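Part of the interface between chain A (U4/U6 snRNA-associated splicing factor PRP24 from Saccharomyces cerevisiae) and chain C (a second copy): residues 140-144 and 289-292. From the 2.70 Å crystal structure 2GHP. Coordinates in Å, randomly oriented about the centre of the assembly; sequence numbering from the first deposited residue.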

# COMPACT_ATOMS: atom_id res chain seq x y z
N ASP A 140 -19.81 7.99 -12.04
CA ASP A 140 -19.37 8.59 -10.79
C ASP A 140 -18.16 9.49 -10.97
O ASP A 140 -18.04 10.48 -10.27
CB ASP A 140 -18.98 7.52 -9.76
CG ASP A 140 -20.18 6.78 -9.16
OD1 ASP A 140 -21.35 7.19 -9.37
OD2 ASP A 140 -19.93 5.78 -8.45
N ILE A 141 -17.25 9.12 -11.86
CA ILE A 141 -16.07 9.95 -12.10
C ILE A 141 -16.13 10.70 -13.42
O ILE A 141 -15.11 11.20 -13.91
CB ILE A 141 -14.78 9.14 -12.02
CG1 ILE A 141 -14.76 8.08 -13.12
CG2 ILE A 141 -14.62 8.57 -10.62
CD1 ILE A 141 -13.41 7.40 -13.33
N ASN A 142 -17.34 10.81 -13.96
CA ASN A 142 -17.61 11.65 -15.14
C ASN A 142 -16.81 11.22 -16.37
O ASN A 142 -16.22 12.06 -17.06
CB ASN A 142 -17.40 13.13 -14.81
CG ASN A 142 -18.66 13.80 -14.30
OD1 ASN A 142 -19.77 13.40 -14.66
ND2 ASN A 142 -18.51 14.82 -13.48
N VAL A 143 -16.81 9.91 -16.60
CA VAL A 143 -16.23 9.30 -17.78
C VAL A 143 -17.30 8.52 -18.54
O VAL A 143 -18.03 7.70 -17.97
CB VAL A 143 -15.02 8.41 -17.41
CG1 VAL A 143 -14.59 7.56 -18.61
CG2 VAL A 143 -13.85 9.26 -16.91
N VAL A 144 -17.41 8.81 -19.83
CA VAL A 144 -18.36 8.12 -20.69
C VAL A 144 -17.83 6.71 -20.94
O VAL A 144 -16.66 6.51 -21.30
CB VAL A 144 -18.51 8.84 -22.01
CG1 VAL A 144 -19.18 7.96 -22.99
CG2 VAL A 144 -19.33 10.06 -21.83
N ASP C 289 -11.67 16.02 -9.39
CA ASP C 289 -12.76 15.46 -10.16
C ASP C 289 -12.84 16.28 -11.44
O ASP C 289 -12.38 17.41 -11.47
CB ASP C 289 -14.06 15.49 -9.36
CG ASP C 289 -14.11 14.42 -8.26
OD1 ASP C 289 -13.17 13.62 -8.15
OD2 ASP C 289 -15.11 14.37 -7.51
N LYS C 290 -13.38 15.71 -12.50
CA LYS C 290 -13.51 16.50 -13.72
C LYS C 290 -14.90 17.08 -13.87
O LYS C 290 -15.87 16.38 -13.65
CB LYS C 290 -13.06 15.73 -14.97
CG LYS C 290 -13.51 14.30 -15.05
CD LYS C 290 -13.02 13.65 -16.32
CE LYS C 290 -13.96 13.93 -17.46
NZ LYS C 290 -13.63 13.10 -18.62
N LYS C 291 -14.96 18.38 -14.20
CA LYS C 291 -16.22 19.15 -14.37
C LYS C 291 -17.13 18.44 -15.35
O LYS C 291 -16.68 18.01 -16.41
CB LYS C 291 -15.97 20.56 -14.94
CG LYS C 291 -14.64 21.25 -14.60
CD LYS C 291 -14.69 21.95 -13.24
CE LYS C 291 -13.38 22.68 -12.98
NZ LYS C 291 -12.93 22.49 -11.56
N PRO C 292 -18.42 18.33 -15.02
CA PRO C 292 -19.34 17.65 -15.95
C PRO C 292 -19.41 18.37 -17.31
O PRO C 292 -18.78 19.42 -17.55
CB PRO C 292 -20.70 17.70 -15.22
CG PRO C 292 -20.36 18.00 -13.77
CD PRO C 292 -19.11 18.83 -13.81
OXT PRO C 292 -20.10 17.91 -18.22

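Small contacts between loops often depend on one polar side chain that reads the backbone of its partner, and this pair of stretches is a compact example. Neither contains regular secondary structure across the contact itself: I141(A) is the first residue to leave helical geometry, and N142(A) follows with positive phi and psi (61°/45°), a conformation that asparagine tolerates better than most residues. Across the contact, the CA atoms of N142(A) and P292(C) lie 6.3 Å apart and those of I141(A) and D289(C) 6.7 Å apart. The CA-to-CB bond of N142(A) points toward chain C, and its amide ND2 donates a hydrogen bond to the main-chain O of K290(C), 3.1 Å away. The acceptor is a main-chain carbonyl; the side chain of K290(C) makes separate contacts.

The CA-to-CB bond of K290(C) points sideways, yet the end of the side chain comes nearer to chain A. Its aliphatic portion lies along the backbone carbonyls there, with CG of K290(C) 3.7 Å from O of I141(A) and CE of K290(C) 3.0 Å from O of N142(A). The ammonium NZ of K290(C) lies 3.2 Å from that same O of N142(A), but the angle is too poor for a hydrogen bond; NZ is satisfied elsewhere in the structure.

P292(C), the C-terminal residue, adds a smaller van der Waals contact, its ring carbon CG 3.7 Å from the amide ND2 of N142(A). The CA-to-CB bond of K291(C), the residue between K290(C) and P292(C), points away from chain A.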